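Local coordinates for protein probable N-acetyl-gamma-glutamyl-phosphate reductase, chloroplastic (Arabidopsis thaliana, PDB 1XYG) that probably catalyses the NADPH-dependent reduction of N-acetyl-L-glutamyl phosphate to its semialdehyde, the third step from glutamate towards N(2)-acetyl-L-ornithine in arginine biosynthesis, at residues G162-T167 / H222-E227; I186-K191 / V242-H247; G193-G198 / I325-K330. All coordinates share one frame; numbering follows the deposited sequence.

Contact 1: residues G162-T167 / H222-E227; sequences GCYPTT and HRHVPE
Pro165 and His224 come closest in the backbone, CA to CA 6.6 Å, where the first turn of helix 163-177 meets the start of helix 224-236. Gly162 is the N-cap of the former helix, and its N donates to Glu227 OE2 in a nearly straight bond of 2.8 Å, received on the syn lone pair. Glu227 spans the gap because CG lies anti to the backbone N (chi1 -176°) and the chain runs extended beyond it. Tyr142 OH also bonds OE2, while Arg116 forms a salt bridge with OE1, so both carboxylate oxygens are held. A side chain on Gly162 would run into His224 NE2.

The His224 imidazole is sandwiched. Pro165 CD sits over one face in a CH-pi contact, 3.7 Å from the ring centroid, and His222 CE1 lies against the opposite face. Tyr164 meets the His224 ring rim to rim, with the planes at 74° and Tyr164 CB 3.4 Å from His224 ND1. Cys163 SG approaches the edge, 3.9 Å from His224 CE1. His222 ND1, in turn, accepts from His224 N, a capping bond at the entry to the second helix.

Cys163 is the probable catalytic cysteine, inferred by similarity; its place at the helix start, beside a histidine, is consistent with the active site of the semialdehyde dehydrogenase family.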
ATOM      1  N   GLY A 162     -21.774   8.647  13.285  1.00 27.24           N
ATOM      2  CA  GLY A 162     -20.366   8.386  13.077  1.00 25.83           C
ATOM      3  C   GLY A 162     -20.263   7.253  12.076  1.00 26.47           C
ATOM      4  O   GLY A 162     -21.269   6.620  11.758  1.00 26.70           O
ATOM      5  N   CYS A 163     -19.056   6.993  11.582  1.00 25.32           N
ATOM      6  CA  CYS A 163     -18.834   5.939  10.604  1.00 25.09           C
ATOM      7  C   CYS A 163     -19.106   4.533  11.154  1.00 26.28           C
ATOM      8  O   CYS A 163     -19.999   3.831  10.666  1.00 26.13           O
ATOM      9  CB  CYS A 163     -17.408   6.041  10.059  1.00 23.11           C
ATOM     10  SG  CYS A 163     -16.166   6.307  11.326  1.00 29.84           S
ATOM     11  N   TYR A 164     -18.347   4.118  12.165  1.00 25.20           N
ATOM     12  CA  TYR A 164     -18.539   2.798  12.758  1.00 24.63           C
ATOM     13  C   TYR A 164     -19.990   2.533  13.162  1.00 25.80           C
ATOM     14  O   TYR A 164     -20.558   1.496  12.816  1.00 23.51           O
ATOM     15  CB  TYR A 164     -17.629   2.625  13.979  1.00 23.67           C
ATOM     16  CG  TYR A 164     -16.185   2.333  13.647  1.00 23.67           C
ATOM     17  CD1 TYR A 164     -15.837   1.224  12.870  1.00 22.20           C
ATOM     18  CD2 TYR A 164     -15.159   3.110  14.184  1.00 23.03           C
ATOM     19  CE1 TYR A 164     -14.496   0.887  12.648  1.00 22.35           C
ATOM     20  CE2 TYR A 164     -13.817   2.785  13.968  1.00 23.66           C
ATOM     21  CZ  TYR A 164     -13.491   1.671  13.206  1.00 24.53           C
ATOM     22  OH  TYR A 164     -12.164   1.328  13.044  1.00 23.05           O
ATOM     23  N   PRO A 165     -20.611   3.469  13.906  1.00 23.91           N
ATOM     24  CA  PRO A 165     -22.001   3.297  14.336  1.00 25.13           C
ATOM     25  C   PRO A 165     -22.952   3.010  13.174  1.00 25.70           C
ATOM     26  O   PRO A 165     -23.910   2.252  13.324  1.00 26.50           O
ATOM     27  CB  PRO A 165     -22.320   4.628  15.023  1.00 23.28           C
ATOM     28  CG  PRO A 165     -21.008   5.042  15.575  1.00 23.07           C
ATOM     29  CD  PRO A 165     -20.073   4.743  14.409  1.00 23.80           C
ATOM     30  N   THR A 166     -22.690   3.621  12.022  1.00 25.85           N
ATOM     31  CA  THR A 166     -23.531   3.417  10.851  1.00 24.97           C
ATOM     32  C   THR A 166     -23.472   1.961  10.377  1.00 25.41           C
ATOM     33  O   THR A 166     -24.502   1.361  10.086  1.00 24.28           O
ATOM     34  CB  THR A 166     -23.104   4.355   9.688  1.00 25.60           C
ATOM     35  OG1 THR A 166     -23.359   5.719  10.051  1.00 26.09           O
ATOM     36  CG2 THR A 166     -23.873   4.019   8.416  1.00 24.26           C
ATOM     37  N   THR A 167     -22.267   1.400  10.309  1.00 25.36           N
ATOM     38  CA  THR A 167     -22.096   0.016   9.865  1.00 25.43           C
ATOM     39  C   THR A 167     -22.690  -0.989  10.845  1.00 28.24           C
ATOM     40  O   THR A 167     -23.013  -2.112  10.466  1.00 28.36           O
ATOM     41  CB  THR A 167     -20.608  -0.370   9.707  1.00 27.09           C
ATOM     42  OG1 THR A 167     -20.009  -0.505  11.006  1.00 25.42           O
ATOM     43  CG2 THR A 167     -19.855   0.681   8.896  1.00 24.07           C
ATOM     44  N   HIS A 222     -14.197   3.662  23.560  1.00 33.72           N
ATOM     45  CA  HIS A 222     -14.037   4.463  22.361  1.00 30.40           C
ATOM     46  C   HIS A 222     -15.299   5.305  22.300  1.00 30.40           C
ATOM     47  O   HIS A 222     -16.384   4.814  22.602  1.00 27.60           O
ATOM     48  CB  HIS A 222     -13.918   3.602  21.113  1.00 27.94           C
ATOM     49  CG  HIS A 222     -13.774   4.413  19.870  1.00 27.02           C
ATOM     50  ND1 HIS A 222     -14.844   5.026  19.256  1.00 25.98           N
ATOM     51  CD2 HIS A 222     -12.674   4.796  19.182  1.00 27.49           C
ATOM     52  CE1 HIS A 222     -14.411   5.751  18.242  1.00 26.28           C
ATOM     53  NE2 HIS A 222     -13.098   5.630  18.175  1.00 27.71           N
ATOM     54  N   ARG A 223     -15.159   6.567  21.923  1.00 32.18           N
ATOM     55  CA  ARG A 223     -16.296   7.473  21.889  1.00 35.32           C
ATOM     56  C   ARG A 223     -17.532   7.025  21.106  1.00 34.96           C
ATOM     57  O   ARG A 223     -18.628   7.551  21.322  1.00 33.80           O
ATOM     58  CB  ARG A 223     -15.833   8.854  21.418  1.00 40.96           C
ATOM     59  CG  ARG A 223     -15.036   9.588  22.486  1.00 46.74           C
ATOM     60  CD  ARG A 223     -14.453  10.880  21.970  1.00 52.62           C
ATOM     61  NE  ARG A 223     -13.924  11.704  23.051  1.00 58.72           N
ATOM     62  CZ  ARG A 223     -13.326  12.877  22.868  1.00 64.14           C
ATOM     63  NH1 ARG A 223     -12.875  13.567  23.909  1.00 65.74           N
ATOM     64  NH2 ARG A 223     -13.171  13.361  21.639  1.00 67.09           N
ATOM     65  N   HIS A 224     -17.378   6.053  20.210  1.00 31.96           N
ATOM     66  CA  HIS A 224     -18.527   5.579  19.450  1.00 30.50           C
ATOM     67  C   HIS A 224     -19.384   4.619  20.265  1.00 30.03           C
ATOM     68  O   HIS A 224     -20.543   4.382  19.930  1.00 30.32           O
ATOM     69  CB  HIS A 224     -18.074   4.897  18.159  1.00 29.27           C
ATOM     70  CG  HIS A 224     -17.672   5.853  17.082  1.00 30.19           C
ATOM     71  ND1 HIS A 224     -17.151   5.440  15.874  1.00 29.12           N
ATOM     72  CD2 HIS A 224     -17.722   7.208  17.026  1.00 28.57           C
ATOM     73  CE1 HIS A 224     -16.897   6.497  15.122  1.00 28.38           C
ATOM     74  NE2 HIS A 224     -17.234   7.581  15.798  1.00 28.59           N
ATOM     75  N   VAL A 225     -18.823   4.083  21.347  1.00 28.52           N
ATOM     76  CA  VAL A 225     -19.557   3.142  22.188  1.00 28.27           C
ATOM     77  C   VAL A 225     -20.929   3.660  22.627  1.00 28.27           C
ATOM     78  O   VAL A 225     -21.949   3.023  22.358  1.00 30.38           O
ATOM     79  CB  VAL A 225     -18.735   2.732  23.443  1.00 28.21           C
ATOM     80  CG1 VAL A 225     -19.605   1.939  24.410  1.00 27.63           C
ATOM     81  CG2 VAL A 225     -17.547   1.879  23.030  1.00 28.71           C
ATOM     82  N   PRO A 226     -20.979   4.820  23.308  1.00 27.57           N
ATOM     83  CA  PRO A 226     -22.285   5.335  23.741  1.00 27.58           C
ATOM     84  C   PRO A 226     -23.248   5.595  22.585  1.00 28.24           C
ATOM     85  O   PRO A 226     -24.462   5.439  22.733  1.00 26.46           O
ATOM     86  CB  PRO A 226     -21.924   6.604  24.518  1.00 27.11           C
ATOM     87  CG  PRO A 226     -20.608   7.013  23.928  1.00 27.40           C
ATOM     88  CD  PRO A 226     -19.891   5.709  23.753  1.00 26.73           C
ATOM     89  N   GLU A 227     -22.705   5.984  21.435  1.00 27.88           N
ATOM     90  CA  GLU A 227     -23.528   6.253  20.257  1.00 29.44           C
ATOM     91  C   GLU A 227     -24.158   4.937  19.783  1.00 29.86           C
ATOM     92  O   GLU A 227     -25.350   4.864  19.476  1.00 29.01           O
ATOM     93  CB  GLU A 227     -22.670   6.846  19.137  1.00 28.57           C
ATOM     94  CG  GLU A 227     -23.466   7.258  17.903  1.00 27.44           C
ATOM     95  CD  GLU A 227     -22.580   7.809  16.809  1.00 27.32           C
ATOM     96  OE1 GLU A 227     -21.456   8.242  17.127  1.00 27.87           O
ATOM     97  OE2 GLU A 227     -23.007   7.819  15.639  1.00 26.72           O
TER

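Contact 2: residues I186-K191 / V242-H247; sequences IIIDAK and VSFTPH
His247 ND1 donates to Ala190 O at 2.8 Å, with the oxygen at the ring edge and close to the imidazole plane. The same ring passes the carboxylate of Asp189, whose OD1 lies 3.1 Å from His247 CE1, the two planes only 17° apart. Lys191 bends back at chi2 (77°), which returns NZ to its own strand: it bonds Asp189 O at 2.8 Å and makes a weak, salt-bridging bond to Asp189 OD1. Across the subunit boundary, Asp189 OD2 accepts from Tyr260 OH of the second subunit and pairs with Lys191 of that subunit, and the reciprocal salt bridge forms as well; His247 NE2 bonds Thr258 of the second subunit.

Between the strands, which run parallel at 8°, Ser243 N bonds Ile186 O, Ile188 N bonds Ser243 O at 2.7 Å, Thr245 N bonds Ile188 O and Ala190 N bonds Thr245 O. A water on the Asp189 side donates to Ile188 O and to Ser243 OG and also bonds Thr245 OG1 at 2.7 Å. Ile188 O thus has two partners, a backbone N-H and the water. Ser243 OG is further bonded to Asp313 of the second subunit.

The other face is apolar. Ile188 CG2 meets the edge of the Phe244 ring 3.9 Å from CD1, and Ala190 CB lies 3.8 Å from Phe244 CE1. Pro246 CD rests over one face of that ring, while Val225 and Ile228 of helix 224-236 also pack against Phe244.

The sheet therefore turns a greasy face to the helices and a largely polar one, with Asp189 and Lys191 on it, to its partner subunit, where the paired Asp189 and Lys191 residues would probably offset each other's buried charge within the homotetramer.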
ATOM      1  N   ILE A 186     -23.056  -8.916  22.391  1.00 33.43           N
ATOM      2  CA  ILE A 186     -22.918  -8.504  21.002  1.00 32.33           C
ATOM      3  C   ILE A 186     -21.470  -8.015  20.937  1.00 31.05           C
ATOM      4  O   ILE A 186     -21.115  -7.018  21.578  1.00 30.98           O
ATOM      5  CB  ILE A 186     -23.865  -7.338  20.678  1.00 30.68           C
ATOM      6  CG1 ILE A 186     -25.304  -7.832  20.715  1.00 29.40           C
ATOM      7  CG2 ILE A 186     -23.483  -6.741  19.338  1.00 29.43           C
ATOM      8  CD1 ILE A 186     -26.346  -6.732  20.532  1.00 29.82           C
ATOM      9  N   ILE A 187     -20.628  -8.731  20.204  1.00 29.37           N
ATOM     10  CA  ILE A 187     -19.229  -8.352  20.102  1.00 27.45           C
ATOM     11  C   ILE A 187     -18.936  -7.840  18.703  1.00 27.51           C
ATOM     12  O   ILE A 187     -19.238  -8.505  17.704  1.00 27.80           O
ATOM     13  CB  ILE A 187     -18.318  -9.547  20.435  1.00 27.26           C
ATOM     14  CG1 ILE A 187     -18.547  -9.958  21.890  1.00 27.58           C
ATOM     15  CG2 ILE A 187     -16.855  -9.176  20.212  1.00 24.18           C
ATOM     16  CD1 ILE A 187     -17.726 -11.140  22.332  1.00 30.51           C
ATOM     17  N   ILE A 188     -18.359  -6.645  18.637  1.00 27.37           N
ATOM     18  CA  ILE A 188     -18.056  -6.014  17.361  1.00 27.61           C
ATOM     19  C   ILE A 188     -16.561  -5.785  17.157  1.00 28.24           C
ATOM     20  O   ILE A 188     -15.924  -5.041  17.912  1.00 28.33           O
ATOM     21  CB  ILE A 188     -18.775  -4.652  17.257  1.00 28.26           C
ATOM     22  CG1 ILE A 188     -20.256  -4.826  17.610  1.00 29.00           C
ATOM     23  CG2 ILE A 188     -18.616  -4.078  15.855  1.00 28.37           C
ATOM     24  CD1 ILE A 188     -20.922  -3.549  18.111  1.00 28.72           C
ATOM     25  N   ASP A 189     -16.002  -6.436  16.140  1.00 25.63           N
ATOM     26  CA  ASP A 189     -14.591  -6.260  15.811  1.00 24.71           C
ATOM     27  C   ASP A 189     -14.570  -5.479  14.495  1.00 24.79           C
ATOM     28  O   ASP A 189     -14.796  -6.045  13.426  1.00 24.29           O
ATOM     29  CB  ASP A 189     -13.892  -7.612  15.644  1.00 22.83           C
ATOM     30  CG  ASP A 189     -12.390  -7.462  15.476  1.00 25.41           C
ATOM     31  OD1 ASP A 189     -11.969  -6.850  14.466  1.00 26.64           O
ATOM     32  OD2 ASP A 189     -11.631  -7.939  16.355  1.00 24.36           O
ATOM     33  N   ALA A 190     -14.309  -4.176  14.589  1.00 25.17           N
ATOM     34  CA  ALA A 190     -14.312  -3.299  13.422  1.00 24.31           C
ATOM     35  C   ALA A 190     -12.944  -2.873  12.889  1.00 24.29           C
ATOM     36  O   ALA A 190     -11.945  -2.820  13.613  1.00 24.83           O
ATOM     37  CB  ALA A 190     -15.166  -2.057  13.715  1.00 23.91           C
ATOM     38  N   LYS A 191     -12.928  -2.553  11.603  1.00 23.22           N
ATOM     39  CA  LYS A 191     -11.721  -2.153  10.906  1.00 22.16           C
ATOM     40  C   LYS A 191     -12.003  -0.905  10.085  1.00 21.67           C
ATOM     41  O   LYS A 191     -13.088  -0.751   9.519  1.00 22.55           O
ATOM     42  CB  LYS A 191     -11.267  -3.274   9.973  1.00 21.80           C
ATOM     43  CG  LYS A 191     -11.006  -4.618  10.646  1.00 21.56           C
ATOM     44  CD  LYS A 191     -12.283  -5.376  10.996  1.00 22.21           C
ATOM     45  CE  LYS A 191     -11.932  -6.778  11.486  1.00 21.00           C
ATOM     46  NZ  LYS A 191     -13.106  -7.630  11.813  1.00 23.11           N
ATOM     47  N   VAL A 242     -22.426  -3.332  24.712  1.00 31.83           N
ATOM     48  CA  VAL A 242     -21.699  -4.075  23.697  1.00 30.71           C
ATOM     49  C   VAL A 242     -20.197  -4.035  23.918  1.00 30.65           C
ATOM     50  O   VAL A 242     -19.695  -3.313  24.782  1.00 30.77           O
ATOM     51  CB  VAL A 242     -21.981  -3.504  22.285  1.00 31.23           C
ATOM     52  CG1 VAL A 242     -23.485  -3.441  22.031  1.00 29.47           C
ATOM     53  CG2 VAL A 242     -21.362  -2.120  22.163  1.00 30.00           C
ATOM     54  N   SER A 243     -19.494  -4.839  23.128  1.00 29.10           N
ATOM     55  CA  SER A 243     -18.041  -4.891  23.143  1.00 27.90           C
ATOM     56  C   SER A 243     -17.716  -4.389  21.744  1.00 27.00           C
ATOM     57  O   SER A 243     -18.191  -4.953  20.759  1.00 29.91           O
ATOM     58  CB  SER A 243     -17.555  -6.332  23.323  1.00 28.72           C
ATOM     59  OG  SER A 243     -16.139  -6.401  23.301  1.00 31.24           O
ATOM     60  N   PHE A 244     -16.929  -3.323  21.653  1.00 25.52           N
ATOM     61  CA  PHE A 244     -16.582  -2.729  20.362  1.00 24.53           C
ATOM     62  C   PHE A 244     -15.092  -2.437  20.287  1.00 25.62           C
ATOM     63  O   PHE A 244     -14.579  -1.634  21.065  1.00 26.25           O
ATOM     64  CB  PHE A 244     -17.389  -1.440  20.176  1.00 23.65           C
ATOM     65  CG  PHE A 244     -16.931  -0.581  19.032  1.00 24.82           C
ATOM     66  CD1 PHE A 244     -17.091  -1.001  17.714  1.00 25.38           C
ATOM     67  CD2 PHE A 244     -16.342   0.657  19.274  1.00 25.55           C
ATOM     68  CE1 PHE A 244     -16.669  -0.202  16.653  1.00 25.74           C
ATOM     69  CE2 PHE A 244     -15.914   1.468  18.219  1.00 24.86           C
ATOM     70  CZ  PHE A 244     -16.078   1.035  16.908  1.00 25.62           C
ATOM     71  N   THR A 245     -14.395  -3.087  19.358  1.00 24.49           N
ATOM     72  CA  THR A 245     -12.958  -2.877  19.220  1.00 25.11           C
ATOM     73  C   THR A 245     -12.541  -2.453  17.815  1.00 25.82           C
ATOM     74  O   THR A 245     -12.610  -3.234  16.875  1.00 27.15           O
ATOM     75  CB  THR A 245     -12.151  -4.149  19.590  1.00 24.06           C
ATOM     76  OG1 THR A 245     -12.587  -4.654  20.859  1.00 23.70           O
ATOM     77  CG2 THR A 245     -10.675  -3.821  19.674  1.00 22.44           C
ATOM     78  N   PRO A 246     -12.113  -1.193  17.664  1.00 23.86           N
ATOM     79  CA  PRO A 246     -11.668  -0.634  16.380  1.00 24.63           C
ATOM     80  C   PRO A 246     -10.281  -1.162  16.023  1.00 24.15           C
ATOM     81  O   PRO A 246      -9.514  -1.556  16.904  1.00 22.90           O
ATOM     82  CB  PRO A 246     -11.623   0.873  16.647  1.00 23.92           C
ATOM     83  CG  PRO A 246     -12.613   1.065  17.742  1.00 24.03           C
ATOM     84  CD  PRO A 246     -12.352  -0.117  18.640  1.00 24.17           C
ATOM     85  N   HIS A 247      -9.966  -1.158  14.733  1.00 22.90           N
ATOM     86  CA  HIS A 247      -8.665  -1.608  14.240  1.00 22.10           C
ATOM     87  C   HIS A 247      -8.303  -0.688  13.083  1.00 21.89           C
ATOM     88  O   HIS A 247      -9.153  -0.377  12.248  1.00 20.65           O
ATOM     89  CB  HIS A 247      -8.726  -3.070  13.764  1.00 19.07           C
ATOM     90  CG  HIS A 247      -8.998  -4.057  14.863  1.00 19.90           C
ATOM     91  ND1 HIS A 247     -10.258  -4.266  15.386  1.00 18.63           N
ATOM     92  CD2 HIS A 247      -8.166  -4.875  15.552  1.00 19.06           C
ATOM     93  CE1 HIS A 247     -10.189  -5.165  16.350  1.00 19.43           C
ATOM     94  NE2 HIS A 247      -8.933  -5.552  16.471  1.00 20.34           N
TER
HETATM   95  O   HOH W   1     -15.035  -5.806  20.780  1.00 27.95           O

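Contact 3: residues G193-G198 / I325-K330; sequences GVSGAG and IDNLVK
From Asn327, CB points toward loop 193-198, and chi1 of 65° sets CG between the backbone N and the carbonyl carbon. CG lies 3.6 Å from Ser195 OG. At the tip, ND2 donates to Ser195 OG over 3.0 Å at 164°, with the oxygen in the amide plane, while OD1 accepts from Gly254 N. Ser195 OG has a stronger partner in Ile252 O and so joins the amide to loop 252-254. An alanine in place of Asn327 would probably leave Ser195 OG without its amide donor and Gly254 N without its side-chain acceptor, opening a gap close to Cys163. The Asn327 and Cys163 side chains lie about 4 Å apart, so the contact borders the probable active site.

Leu328 closes over the serine, its CD1 3.8 Å from Ser195 CB. Asp326 OD1 accepts from Leu328 N at 2.8 Å and weakly from Val329 N, a capping bond at the type I turn leading into helix 329-343.

The contact sits where strand 318-325 gives way to that helix, facing the 3-10 segment 194-197 that follows strand 187-193. Met255 of strand 255-262 packs against Asn327, and helix 27-37 lies against Leu328.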
ATOM      1  N   GLY A 193     -10.100   2.337   7.428  1.00 23.63           N
ATOM      2  CA  GLY A 193      -8.975   2.912   6.723  1.00 21.98           C
ATOM      3  C   GLY A 193      -8.516   4.100   7.557  1.00 22.56           C
ATOM      4  O   GLY A 193      -9.305   4.673   8.316  1.00 22.90           O
ATOM      5  N   VAL A 194      -7.256   4.487   7.412  1.00 23.03           N
ATOM      6  CA  VAL A 194      -6.711   5.584   8.198  1.00 23.44           C
ATOM      7  C   VAL A 194      -7.272   6.980   7.882  1.00 25.56           C
ATOM      8  O   VAL A 194      -7.039   7.928   8.637  1.00 26.14           O
ATOM      9  CB  VAL A 194      -5.167   5.581   8.097  1.00 22.42           C
ATOM     10  CG1 VAL A 194      -4.749   5.884   6.677  1.00 22.50           C
ATOM     11  CG2 VAL A 194      -4.561   6.579   9.077  1.00 21.63           C
ATOM     12  N   SER A 195      -8.026   7.115   6.791  1.00 24.83           N
ATOM     13  CA  SER A 195      -8.593   8.421   6.444  1.00 24.27           C
ATOM     14  C   SER A 195      -9.534   8.894   7.555  1.00 25.03           C
ATOM     15  O   SER A 195      -9.767  10.091   7.717  1.00 23.56           O
ATOM     16  CB  SER A 195      -9.352   8.354   5.111  1.00 23.51           C
ATOM     17  OG  SER A 195     -10.484   7.511   5.190  1.00 26.73           O
ATOM     18  N   GLY A 196     -10.061   7.942   8.320  1.00 26.48           N
ATOM     19  CA  GLY A 196     -10.963   8.274   9.403  1.00 27.29           C
ATOM     20  C   GLY A 196     -10.259   9.021  10.522  1.00 30.15           C
ATOM     21  O   GLY A 196     -10.914   9.647  11.361  1.00 30.80           O
ATOM     22  N   ALA A 197      -8.928   8.963  10.538  1.00 29.93           N
ATOM     23  CA  ALA A 197      -8.147   9.641  11.566  1.00 29.62           C
ATOM     24  C   ALA A 197      -7.974  11.120  11.258  1.00 30.28           C
ATOM     25  O   ALA A 197      -7.450  11.867  12.078  1.00 31.88           O
ATOM     26  CB  ALA A 197      -6.789   8.991  11.711  1.00 26.36           C
ATOM     27  N   GLY A 198      -8.398  11.535  10.068  1.00 28.44           N
ATOM     28  CA  GLY A 198      -8.285  12.931   9.692  1.00 28.00           C
ATOM     29  C   GLY A 198      -6.960  13.308   9.057  1.00 28.71           C
ATOM     30  O   GLY A 198      -6.050  12.488   8.938  1.00 28.32           O
ATOM     31  N   ILE A 325     -18.734  -0.263   4.374  1.00 23.47           N
ATOM     32  CA  ILE A 325     -19.024   1.024   3.748  1.00 22.29           C
ATOM     33  C   ILE A 325     -17.706   1.741   3.481  1.00 22.67           C
ATOM     34  O   ILE A 325     -16.635   1.268   3.864  1.00 23.33           O
ATOM     35  CB  ILE A 325     -19.845   1.965   4.679  1.00 22.03           C
ATOM     36  CG1 ILE A 325     -19.067   2.236   5.971  1.00 21.74           C
ATOM     37  CG2 ILE A 325     -21.201   1.358   5.007  1.00 20.31           C
ATOM     38  CD1 ILE A 325     -19.722   3.288   6.860  1.00 20.67           C
ATOM     39  N   ASP A 326     -17.791   2.873   2.795  1.00 22.59           N
ATOM     40  CA  ASP A 326     -16.624   3.713   2.566  1.00 22.28           C
ATOM     41  C   ASP A 326     -16.804   4.651   3.771  1.00 22.64           C
ATOM     42  O   ASP A 326     -17.806   5.367   3.851  1.00 23.09           O
ATOM     43  CB  ASP A 326     -16.764   4.494   1.254  1.00 24.40           C
ATOM     44  CG  ASP A 326     -15.668   5.546   1.074  1.00 26.04           C
ATOM     45  OD1 ASP A 326     -15.271   6.167   2.083  1.00 26.07           O
ATOM     46  OD2 ASP A 326     -15.218   5.763  -0.071  1.00 24.41           O
ATOM     47  N   ASN A 327     -15.868   4.623   4.715  1.00 21.95           N
ATOM     48  CA  ASN A 327     -15.986   5.440   5.925  1.00 23.57           C
ATOM     49  C   ASN A 327     -16.187   6.934   5.685  1.00 22.92           C
ATOM     50  O   ASN A 327     -16.806   7.612   6.503  1.00 22.74           O
ATOM     51  CB  ASN A 327     -14.767   5.235   6.836  1.00 22.53           C
ATOM     52  CG  ASN A 327     -13.490   5.714   6.204  1.00 24.86           C
ATOM     53  OD1 ASN A 327     -13.013   5.127   5.227  1.00 23.90           O
ATOM     54  ND2 ASN A 327     -12.927   6.799   6.744  1.00 24.21           N
ATOM     55  N   LEU A 328     -15.672   7.442   4.571  1.00 23.25           N
ATOM     56  CA  LEU A 328     -15.807   8.858   4.247  1.00 24.27           C
ATOM     57  C   LEU A 328     -17.130   9.228   3.570  1.00 24.96           C
ATOM     58  O   LEU A 328     -17.544  10.390   3.607  1.00 25.47           O
ATOM     59  CB  LEU A 328     -14.646   9.310   3.347  1.00 22.25           C
ATOM     60  CG  LEU A 328     -13.256   9.364   3.992  1.00 23.34           C
ATOM     61  CD1 LEU A 328     -12.195   9.761   2.967  1.00 20.59           C
ATOM     62  CD2 LEU A 328     -13.296  10.361   5.141  1.00 24.02           C
ATOM     63  N   VAL A 329     -17.798   8.256   2.954  1.00 25.13           N
ATOM     64  CA  VAL A 329     -19.044   8.545   2.252  1.00 25.21           C
ATOM     65  C   VAL A 329     -20.267   8.168   3.080  1.00 25.33           C
ATOM     66  O   VAL A 329     -20.812   9.012   3.791  1.00 25.88           O
ATOM     67  CB  VAL A 329     -19.080   7.835   0.869  1.00 24.00           C
ATOM     68  CG1 VAL A 329     -20.169   8.452  -0.018  1.00 23.19           C
ATOM     69  CG2 VAL A 329     -17.743   7.987   0.177  1.00 23.53           C
ATOM     70  N   LYS A 330     -20.704   6.917   3.009  1.00 24.41           N
ATOM     71  CA  LYS A 330     -21.866   6.526   3.804  1.00 25.79           C
ATOM     72  C   LYS A 330     -21.526   6.643   5.291  1.00 24.74           C
ATOM     73  O   LYS A 330     -22.414   6.755   6.133  1.00 24.56           O
ATOM     74  CB  LYS A 330     -22.308   5.099   3.465  1.00 23.66           C
ATOM     75  CG  LYS A 330     -23.514   4.612   4.261  1.00 24.24           C
ATOM     76  CD  LYS A 330     -24.730   5.529   4.102  1.00 24.94           C
ATOM     77  CE  LYS A 330     -25.950   4.970   4.841  1.00 24.50           C
ATOM     78  NZ  LYS A 330     -27.160   5.859   4.769  1.00 24.69           N
TER

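Overall arrangement
From the N terminus, the chain passes the six-stranded parallel sheet and enters helix 163-177 at Gly162, runs through strand 187-193 into loop 193-198, then reaches helix 224-236 and strand 243-249. Contact 1 closes the first loop, from 162-167 to 222-227; contact 2 closes the next, from 186-191 to 242-247. The second loop starts inside the first and ends beyond it, so they cross, setting the two helix-strand units side by side. Tyr164 joins them, packing on Ala190 and Phe244. Contact 3 closes the longest loop, from 193-198 to 325-330, crossing both others and bringing the end of strand 318-325 and the start of the last helix against helix 163-177, where Thr167 touches Ile325 and Cys163 touches Asn327.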